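Local coordinates for glycosyl hydrolase family 2, TIM barrel domain protein (Faecalibacterium prausnitzii A2-165, PDB 6ED2) that probably hydrolyses beta-glucuronides, as a gut bacterial beta-glucuronidase of glycosyl hydrolase family 2, at residues A[48-53]-A[87-92]; A[120-125]-A[157-162]; A[189-194]-A[586-591]. One frame throughout, in Å; residues are numbered along the deposited sequence. Where two conformers were deposited one is given.

Contact 1: residues A[48-53]-A[87-92]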
loop_
_atom_site.group_PDB
_atom_site.type_symbol
_atom_site.label_atom_id
_atom_site.label_comp_id
_atom_site.label_asym_id
_atom_site.label_seq_id
_atom_site.Cartn_x
_atom_site.Cartn_y
_atom_site.Cartn_z
ATOM N N PHE A 48 -13.832 3.620 -33.903
ATOM C CA PHE A 48 -12.389 3.473 -33.845
ATOM C C PHE A 48 -12.018 2.111 -34.400
ATOM O O PHE A 48 -12.688 1.118 -34.115
ATOM C CB PHE A 48 -11.887 3.629 -32.394
ATOM C CG PHE A 48 -10.393 3.413 -32.209
ATOM C CD1 PHE A 48 -9.538 4.498 -32.085
ATOM C CD2 PHE A 48 -9.857 2.129 -32.089
ATOM C CE1 PHE A 48 -8.157 4.316 -31.872
ATOM C CE2 PHE A 48 -8.486 1.938 -31.887
ATOM C CZ PHE A 48 -7.638 3.045 -31.769
ATOM N N SER A 49 -10.940 2.067 -35.177
ATOM C CA SER A 49 -10.425 0.797 -35.651
ATOM C C SER A 49 -8.912 0.883 -35.766
ATOM O O SER A 49 -8.384 1.870 -36.284
ATOM C CB SER A 49 -11.025 0.418 -37.009
ATOM O OG SER A 49 -10.588 -0.878 -37.351
ATOM N N PHE A 50 -8.227 -0.146 -35.270
ATOM C CA PHE A 50 -6.828 -0.347 -35.620
ATOM C C PHE A 50 -6.720 -0.731 -37.094
ATOM O O PHE A 50 -7.641 -1.317 -37.670
ATOM C CB PHE A 50 -6.202 -1.442 -34.747
ATOM C CG PHE A 50 -6.169 -1.111 -33.273
ATOM C CD1 PHE A 50 -5.390 -0.066 -32.799
ATOM C CD2 PHE A 50 -6.913 -1.853 -32.355
ATOM C CE1 PHE A 50 -5.359 0.245 -31.439
ATOM C CE2 PHE A 50 -6.880 -1.545 -30.983
ATOM C CZ PHE A 50 -6.099 -0.501 -30.531
ATOM N N ASP A 51 -5.579 -0.406 -37.703
ATOM C CA ASP A 51 -5.301 -0.709 -39.114
ATOM C C ASP A 51 -3.897 -1.297 -39.219
ATOM O O ASP A 51 -2.976 -0.649 -39.728
ATOM C CB ASP A 51 -5.441 0.558 -39.964
ATOM C CG ASP A 51 -5.400 0.296 -41.484
ATOM O OD1 ASP A 51 -5.197 -0.861 -41.941
ATOM O OD2 ASP A 51 -5.572 1.294 -42.222
ATOM N N PRO A 52 -3.692 -2.525 -38.727
ATOM C CA PRO A 52 -2.316 -3.052 -38.647
ATOM C C PRO A 52 -1.689 -3.313 -40.003
ATOM O O PRO A 52 -0.456 -3.300 -40.119
ATOM C CB PRO A 52 -2.474 -4.350 -37.841
ATOM C CG PRO A 52 -3.891 -4.752 -38.063
ATOM C CD PRO A 52 -4.669 -3.455 -38.136
ATOM N N GLU A 53 -2.480 -3.548 -41.037
ATOM C CA GLU A 53 -1.921 -3.777 -42.359
ATOM C C GLU A 53 -1.866 -2.506 -43.197
ATOM O O GLU A 53 -1.519 -2.578 -44.378
ATOM C CB GLU A 53 -2.716 -4.869 -43.078
ATOM C CG GLU A 53 -2.612 -6.242 -42.406
ATOM C CD GLU A 53 -1.173 -6.717 -42.247
ATOM O OE1 GLU A 53 -0.431 -6.739 -43.256
ATOM O OE2 GLU A 53 -0.786 -7.065 -41.108
ATOM N N ARG A 87 -3.036 -1.759 -25.899
ATOM C CA ARG A 87 -2.383 -0.666 -25.182
ATOM C C ARG A 87 -1.107 -0.241 -25.893
ATOM O O ARG A 87 -0.834 0.956 -26.026
ATOM C CB ARG A 87 -2.079 -1.051 -23.735
ATOM C CG ARG A 87 -1.584 0.123 -22.888
ATOM C CD ARG A 87 -0.817 -0.361 -21.640
ATOM N NE ARG A 87 0.533 -0.794 -21.975
ATOM C CZ ARG A 87 1.257 -1.674 -21.275
ATOM N NH1 ARG A 87 0.775 -2.240 -20.176
ATOM N NH2 ARG A 87 2.486 -1.988 -21.678
ATOM N N GLU A 88 -0.335 -1.202 -26.392
ATOM C CA GLU A 88 0.953 -0.912 -27.017
ATOM C C GLU A 88 0.866 -0.779 -28.537
ATOM O O GLU A 88 1.907 -0.710 -29.197
ATOM C CB GLU A 88 1.969 -2.001 -26.649
ATOM C CG GLU A 88 2.406 -2.005 -25.175
ATOM C CD GLU A 88 3.511 -0.981 -24.870
ATOM O OE1 GLU A 88 4.049 -0.367 -25.814
ATOM O OE2 GLU A 88 3.851 -0.782 -23.683
ATOM N N TYR A 89 -0.344 -0.764 -29.108
ATOM C CA TYR A 89 -0.479 -0.697 -30.559
ATOM C C TYR A 89 0.298 0.478 -31.139
ATOM O O TYR A 89 0.173 1.625 -30.679
ATOM C CB TYR A 89 -1.944 -0.572 -30.972
ATOM C CG TYR A 89 -2.074 -0.495 -32.471
ATOM C CD1 TYR A 89 -2.108 -1.660 -33.239
ATOM C CD2 TYR A 89 -2.115 0.732 -33.132
ATOM C CE1 TYR A 89 -2.215 -1.609 -34.620
ATOM C CE2 TYR A 89 -2.208 0.797 -34.525
ATOM C CZ TYR A 89 -2.259 -0.378 -35.258
ATOM O OH TYR A 89 -2.364 -0.334 -36.631
ATOM N N CYS A 90 1.080 0.196 -32.177
ATOM C CA CYS A 90 1.915 1.209 -32.815
ATOM C C CYS A 90 1.721 1.119 -34.322
ATOM O O CYS A 90 2.017 0.083 -34.925
ATOM C CB CYS A 90 3.388 1.025 -32.437
ATOM S SG CYS A 90 4.470 2.378 -33.031
ATOM N N GLY A 91 1.202 2.178 -34.917
ATOM C CA GLY A 91 0.949 2.158 -36.344
ATOM C C GLY A 91 -0.214 3.070 -36.690
ATOM O O GLY A 91 -0.430 4.086 -36.036
ATOM N N ASP A 92 -0.930 2.681 -37.749
ATOM C CA ASP A 92 -2.106 3.408 -38.229
ATOM C C ASP A 92 -3.356 2.995 -37.450
ATOM O O ASP A 92 -3.571 1.806 -37.187
ATOM C CB ASP A 92 -2.352 3.101 -39.711
ATOM C CG ASP A 92 -1.389 3.802 -40.652
ATOM O OD1 ASP A 92 -0.681 4.756 -40.249
ATOM O OD2 ASP A 92 -1.351 3.378 -41.823
HETATM O O HOH W 1 -0.284 0.198 -39.153
HETATM O O HOH W 2 -3.586 3.089 -43.231
#
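Where strand 38-51 runs out and strand 92-101 begins, in the antiparallel sheet of the sugar-binding domain, the residues leading out of helix 84-87 come alongside, and two aromatic rings, Phe50 and Tyr89, make most of the contact. Phe50 lays CD1 over one face of the Tyr89 ring, 3.4 Å from Tyr89 CG, with its own CB above the same ring. The planes are inclined at 41°, an oblique pairing, neither stacked nor edge-to-face. Tyr89 has CG anti to its backbone N (chi1 180°), which extends the ring alongside strand 38-51, with Pro52 CB at the ring's edge. Tyr89 OH donates to Asp92 O at 2.5 Å. Asp92 O also accepts from Asp51 N at 3.0 Å through a bent bond, so two donors grip one oxygen. One water joins Asp51 O to Asp92 N, and another links Asp51 OD2 with Asp92 OD2. These carboxylates stand near each other, and donors such as Trp94 NE1 for Asp51 and Asn161 ND2 for Asp92 probably ease their like charges. The whole forms a water-bridged junction between the end of one strand and the start of its antiparallel neighbour in the sugar-binding domain's sheet.

Contact 2: residues A[120-125]-A[157-162]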
loop_
_atom_site.group_PDB
_atom_site.type_symbol
_atom_site.label_atom_id
_atom_site.label_comp_id
_atom_site.label_asym_id
_atom_site.label_seq_id
_atom_site.Cartn_x
_atom_site.Cartn_y
_atom_site.Cartn_z
ATOM N N ARG A 120 0.247 12.127 -35.833
ATOM C CA ARG A 120 0.033 12.721 -37.147
ATOM C C ARG A 120 -1.344 12.284 -37.621
ATOM O O ARG A 120 -1.904 11.301 -37.125
ATOM C CB ARG A 120 1.120 12.298 -38.149
ATOM C CG ARG A 120 1.276 10.766 -38.332
ATOM C CD ARG A 120 2.642 10.401 -38.964
ATOM N NE ARG A 120 3.702 11.054 -38.207
ATOM C CZ ARG A 120 4.340 10.495 -37.182
ATOM N NH1 ARG A 120 4.064 9.246 -36.802
ATOM N NH2 ARG A 120 5.271 11.187 -36.546
ATOM N N ALA A 121 -1.890 13.010 -38.592
ATOM C CA ALA A 121 -3.274 12.779 -38.988
ATOM C C ALA A 121 -3.485 13.083 -40.468
ATOM O O ALA A 121 -2.888 14.012 -41.023
ATOM C CB ALA A 121 -4.229 13.631 -38.140
ATOM N N ARG A 122 -4.340 12.281 -41.092
ATOM C CA ARG A 122 -4.945 12.571 -42.388
ATOM C C ARG A 122 -6.454 12.579 -42.189
ATOM O O ARG A 122 -7.029 11.587 -41.725
ATOM C CB ARG A 122 -4.535 11.539 -43.443
ATOM C CG ARG A 122 -3.030 11.519 -43.710
ATOM C CD ARG A 122 -2.619 10.383 -44.609
ATOM N NE ARG A 122 -3.279 10.445 -45.911
ATOM C CZ ARG A 122 -3.229 9.455 -46.796
ATOM N NH1 ARG A 122 -2.550 8.344 -46.505
ATOM N NH2 ARG A 122 -3.851 9.566 -47.963
ATOM N N VAL A 123 -7.089 13.696 -42.520
ATOM C CA VAL A 123 -8.506 13.901 -42.258
ATOM C C VAL A 123 -9.280 13.789 -43.566
ATOM O O VAL A 123 -8.922 14.420 -44.569
ATOM C CB VAL A 123 -8.747 15.256 -41.577
ATOM C CG1 VAL A 123 -10.242 15.516 -41.389
ATOM C CG2 VAL A 123 -8.006 15.289 -40.249
ATOM N N PHE A 124 -10.339 12.986 -43.547
ATOM C CA PHE A 124 -11.252 12.826 -44.665
ATOM C C PHE A 124 -12.650 13.245 -44.231
ATOM O O PHE A 124 -13.087 12.930 -43.119
ATOM C CB PHE A 124 -11.281 11.377 -45.159
ATOM C CG PHE A 124 -9.930 10.831 -45.514
ATOM C CD1 PHE A 124 -9.522 10.767 -46.836
ATOM C CD2 PHE A 124 -9.060 10.374 -44.525
ATOM C CE1 PHE A 124 -8.271 10.262 -47.167
ATOM C CE2 PHE A 124 -7.805 9.878 -44.854
ATOM C CZ PHE A 124 -7.416 9.825 -46.177
ATOM N N VAL A 125 -13.341 13.969 -45.104
ATOM C CA VAL A 125 -14.751 14.268 -44.929
ATOM C C VAL A 125 -15.492 13.722 -46.148
ATOM O O VAL A 125 -15.135 14.030 -47.292
ATOM C CB VAL A 125 -14.990 15.768 -44.725
ATOM C CG1 VAL A 125 -16.466 16.115 -44.878
ATOM C CG2 VAL A 125 -14.500 16.161 -43.345
ATOM N N SER A 157 -13.657 11.091 -40.963
ATOM C CA SER A 157 -12.722 9.997 -40.723
ATOM C C SER A 157 -11.327 10.562 -40.518
ATOM O O SER A 157 -10.874 11.404 -41.298
ATOM C CB SER A 157 -12.707 9.002 -41.884
ATOM O OG SER A 157 -14.029 8.700 -42.276
ATOM N N VAL A 158 -10.642 10.088 -39.485
ATOM C CA VAL A 158 -9.284 10.520 -39.192
ATOM C C VAL A 158 -8.385 9.296 -39.226
ATOM O O VAL A 158 -8.576 8.351 -38.452
ATOM C CB VAL A 158 -9.185 11.252 -37.844
ATOM C CG1 VAL A 158 -7.739 11.679 -37.572
ATOM C CG2 VAL A 158 -10.102 12.463 -37.829
ATOM N N LEU A 159 -7.415 9.310 -40.137
ATOM C CA LEU A 159 -6.355 8.313 -40.167
ATOM C C LEU A 159 -5.185 8.891 -39.382
ATOM O O LEU A 159 -4.558 9.868 -39.811
ATOM C CB LEU A 159 -5.963 7.973 -41.600
ATOM C CG LEU A 159 -4.657 7.201 -41.762
ATOM C CD1 LEU A 159 -4.661 5.930 -40.918
ATOM C CD2 LEU A 159 -4.411 6.878 -43.241
ATOM N N ALA A 160 -4.916 8.314 -38.217
ATOM C CA ALA A 160 -3.843 8.775 -37.357
ATOM C C ALA A 160 -2.759 7.708 -37.277
ATOM O O ALA A 160 -2.959 6.548 -37.652
ATOM C CB ALA A 160 -4.381 9.135 -35.963
ATOM N N ASN A 161 -1.589 8.121 -36.791
ATOM C CA ASN A 161 -0.430 7.242 -36.702
ATOM C C ASN A 161 0.393 7.677 -35.497
ATOM O O ASN A 161 0.503 8.875 -35.219
ATOM C CB ASN A 161 0.399 7.304 -38.001
ATOM C CG ASN A 161 1.586 6.354 -37.990
ATOM O OD1 ASN A 161 2.624 6.664 -37.430
ATOM N ND2 ASN A 161 1.422 5.182 -38.587
ATOM N N ASN A 162 0.952 6.710 -34.762
ATOM C CA ASN A 162 1.722 7.044 -33.566
ATOM C C ASN A 162 3.140 6.486 -33.609
ATOM O O ASN A 162 3.785 6.352 -32.559
ATOM C CB ASN A 162 0.998 6.558 -32.310
ATOM C CG ASN A 162 0.891 5.049 -32.248
ATOM O OD1 ASN A 162 1.170 4.356 -33.226
ATOM N ND2 ASN A 162 0.474 4.527 -31.091
#
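Strands 120-125 and 157-161 run antiparallel, their axes 4.6 Å apart at closest and 163° between directions. Arg120-Asn161, Arg122-Leu159 and Phe124-Ser157 are hydrogen-bonded pairs, while Ala121-Ala160 and Val123-Val158 are non-hydrogen-bonded. The bonds are straighter toward Phe124-Ser157, where Phe124 N reaches Ser157 O at 2.8 Å and 175°; at the other end they are longer and more bent, and Arg120 N to Asn161 O is weak, at 3.3 Å. CA-H...O contacts, such as Ala160 CA to Arg120 O, fill in between.

On one face Ala121 CB meets Val158 CG1 at 4.1 Å, and Val123 lies beside Val158; Phe114 of strand 109-114 packs on both valines. On the other face Leu159 has a neighbour from each of two residues: its CB faces the edge of the Phe124 ring at CE2, and its CD2 lies 4.0 Å from Arg122 NH1. Arg122 and Leu159 point the same way, and the arginine's NE pairs with Glu129.

Arg120 and Asn161 also run side by side, Arg120 CG 3.6 Å from Asn161 CB. Arg120 bends at chi3 (51°), bringing NH1 to Asn161 OD1 at 3.0 Å, with the oxygen near the guanidinium plane. NH1 also bonds Glu163 O, and NE forms a salt bridge with Glu134. Asn161 ND2 in turn donates to Glu163 OE1, besides its bond to Asp92. Replacing Arg120 with a leucine would probably leave Glu134 without its charge partner, and Asn161 OD1 and Glu163 O without the NH1 donor. The valine side is thus aliphatic, whereas the other mixes Phe124 and Leu159 with arginines, and the Arg120-Asn161 side-chain bond supplements the weak backbone pairing at that end.

Contact 3: residues A[189-194]-A[586-591]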
loop_
_atom_site.group_PDB
_atom_site.type_symbol
_atom_site.label_atom_id
_atom_site.label_comp_id
_atom_site.label_asym_id
_atom_site.label_seq_id
_atom_site.Cartn_x
_atom_site.Cartn_y
_atom_site.Cartn_z
ATOM N N ASP A 189 11.178 9.525 -21.636
ATOM C CA ASP A 189 10.789 8.670 -20.512
ATOM C C ASP A 189 9.297 8.330 -20.522
ATOM O O ASP A 189 8.925 7.233 -20.098
ATOM C CB ASP A 189 11.186 9.335 -19.181
ATOM C CG ASP A 189 11.102 8.386 -17.977
ATOM O OD1 ASP A 189 11.251 8.861 -16.823
ATOM O OD2 ASP A 189 10.887 7.174 -18.174
ATOM N N PHE A 190 8.440 9.199 -21.054
ATOM C CA PHE A 190 7.003 9.089 -20.837
ATOM C C PHE A 190 6.350 8.141 -21.844
ATOM O O PHE A 190 6.878 7.896 -22.932
ATOM C CB PHE A 190 6.338 10.481 -20.867
ATOM C CG PHE A 190 6.687 11.327 -22.077
ATOM C CD1 PHE A 190 5.795 11.436 -23.147
ATOM C CD2 PHE A 190 7.865 12.058 -22.119
ATOM C CE1 PHE A 190 6.085 12.236 -24.254
ATOM C CE2 PHE A 190 8.165 12.865 -23.221
ATOM C CZ PHE A 190 7.263 12.952 -24.292
ATOM N N TYR A 191 5.209 7.576 -21.448
ATOM C CA TYR A 191 4.530 6.599 -22.284
ATOM C C TYR A 191 4.045 7.237 -23.589
ATOM O O TYR A 191 3.625 8.399 -23.625
ATOM C CB TYR A 191 3.351 5.974 -21.530
ATOM C CG TYR A 191 2.820 4.715 -22.197
ATOM C CD1 TYR A 191 3.350 3.468 -21.887
ATOM C CD2 TYR A 191 1.809 4.777 -23.165
ATOM C CE1 TYR A 191 2.885 2.307 -22.507
ATOM C CE2 TYR A 191 1.339 3.617 -23.796
ATOM C CZ TYR A 191 1.892 2.392 -23.460
ATOM O OH TYR A 191 1.443 1.236 -24.071
ATOM N N ASN A 192 4.088 6.462 -24.672
ATOM C CA ASN A 192 3.722 6.972 -25.997
ATOM C C ASN A 192 2.200 6.991 -26.191
ATOM O O ASN A 192 1.653 6.388 -27.111
ATOM C CB ASN A 192 4.402 6.145 -27.084
ATOM C CG ASN A 192 4.296 6.794 -28.463
ATOM O OD1 ASN A 192 4.461 8.007 -28.600
ATOM N ND2 ASN A 192 4.018 5.989 -29.489
ATOM N N TYR A 193 1.512 7.711 -25.305
ATOM C CA TYR A 193 0.065 7.867 -25.430
ATOM C C TYR A 193 -0.284 8.529 -26.761
ATOM O O TYR A 193 0.292 9.561 -27.125
ATOM C CB TYR A 193 -0.477 8.713 -24.276
ATOM C CG TYR A 193 -0.616 7.964 -22.962
ATOM C CD1 TYR A 193 -1.349 6.777 -22.887
ATOM C CD2 TYR A 193 -0.008 8.444 -21.802
ATOM C CE1 TYR A 193 -1.471 6.084 -21.684
ATOM C CE2 TYR A 193 -0.113 7.765 -20.604
ATOM C CZ TYR A 193 -0.847 6.587 -20.546
ATOM O OH TYR A 193 -0.956 5.929 -19.342
ATOM N N ALA A 194 -1.227 7.940 -27.493
ATOM C CA ALA A 194 -1.710 8.552 -28.720
ATOM C C ALA A 194 -3.225 8.419 -28.787
ATOM O O ALA A 194 -3.851 7.761 -27.956
ATOM C CB ALA A 194 -1.062 7.933 -29.953
ATOM N N GLN A 586 2.683 8.005 -16.206
ATOM C CA GLN A 586 2.975 6.749 -16.881
ATOM C C GLN A 586 4.192 6.871 -17.797
ATOM O O GLN A 586 4.337 7.845 -18.547
ATOM C CB GLN A 586 1.776 6.281 -17.705
ATOM C CG GLN A 586 1.846 4.804 -18.032
ATOM C CD GLN A 586 1.852 3.981 -16.763
ATOM O OE1 GLN A 586 1.025 4.201 -15.877
ATOM N NE2 GLN A 586 2.811 3.064 -16.640
ATOM N N THR A 587 5.035 5.853 -17.754
ATOM C CA THR A 587 6.198 5.669 -18.619
ATOM C C THR A 587 6.055 4.329 -19.323
ATOM O O THR A 587 5.147 3.550 -19.032
ATOM C CB THR A 587 7.500 5.694 -17.812
ATOM O OG1 THR A 587 7.560 4.514 -16.992
ATOM C CG2 THR A 587 7.565 6.940 -16.916
ATOM N N THR A 588 6.975 4.043 -20.233
ATOM C CA THR A 588 7.067 2.692 -20.763
ATOM C C THR A 588 7.476 1.722 -19.656
ATOM O O THR A 588 7.980 2.126 -18.604
ATOM C CB THR A 588 8.081 2.635 -21.905
ATOM O OG1 THR A 588 9.322 3.168 -21.436
ATOM C CG2 THR A 588 7.600 3.475 -23.081
ATOM N N GLU A 589 7.237 0.432 -19.896
ATOM C CA GLU A 589 7.601 -0.591 -18.921
ATOM C C GLU A 589 9.117 -0.699 -18.793
ATOM O O GLU A 589 9.852 -0.516 -19.762
ATOM C CB GLU A 589 7.044 -1.957 -19.322
ATOM C CG GLU A 589 5.532 -2.076 -19.292
ATOM C CD GLU A 589 5.045 -3.527 -19.357
ATOM O OE1 GLU A 589 5.600 -4.401 -18.647
ATOM O OE2 GLU A 589 4.099 -3.796 -20.128
ATOM N N GLY A 590 9.579 -1.007 -17.583
ATOM C CA GLY A 590 11.004 -1.248 -17.352
ATOM C C GLY A 590 11.271 -1.568 -15.895
ATOM O O GLY A 590 10.456 -1.277 -15.006
ATOM N N ILE A 591 12.449 -2.153 -15.654
ATOM C CA ILE A 591 12.758 -2.525 -14.275
ATOM C C ILE A 591 12.954 -1.292 -13.402
ATOM O O ILE A 591 12.847 -1.388 -12.179
ATOM C CB ILE A 591 13.991 -3.455 -14.175
ATOM C CG1 ILE A 591 15.288 -2.737 -14.554
ATOM C CG2 ILE A 591 13.828 -4.725 -15.020
ATOM C CD1 ILE A 591 16.521 -3.627 -14.362
#
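Tyr193 sets its hydroxyl against the aliphatic part of Gln586, Tyr193 OH lying 3.2 Å from Gln586 CB and nearly as close to CG. The two side chains cross at about a right angle, the ring and amide planes 87° apart. That hydroxyl is also hydrogen-bonded to Asp79 and Arg604. Tyr191 CD2 lies over one face of the Tyr193 ring, while on its other flank Tyr191 turns an edge to the backbone, Tyr191 CD1 being 3.4 Å from Thr587 O. A chi1 of -166° swings the Tyr191 ring away from its own backbone N and past Thr587 toward Arg87, whose NE bonds its hydroxyl. The one hydrogen bond across the contact is backbone: Tyr191 N to Gln586 O, 3.0 Å and 162°, with the donor above the carbonyl plane. Thr587 CB presses on Asp189 O at 3.1 Å, and Asp189 OD1 has a salt bridge with Arg593. Thr587 OG1 turns instead to Thr588 O at 2.9 Å. Glu589 reaches Met551 N of the second subunit. Two irregular loops, bridged at one backbone point, thus join the sugar-binding domain to the TIM barrel, an interdomain junction of a multidomain family 2 hydrolase.

In the fold
Along the chain the three contacts come in series, contact 1 closing before contact 2 opens and contact 2 before contact 3. Contacts 1 and 2, with centres about 12 Å apart, share one antiparallel sheet of the sugar-binding domain, and strand 92-101 lies between strands 38-51 and 152-161. Contact 3 sits about 17 Å from contact 1 and 23 Å from contact 2, measured between centres, and spans nearly 400 residues to reach the TIM barrel domain. A hydrogen bond between Asn162 O and Asn192 ND2 joins contact 2 to it. The sugar-binding domain thus meets the barrel domain through the 189-194 loop and the Arg87-Glu589 salt bridge, beside the second subunit, which touches contacts 1 and 3.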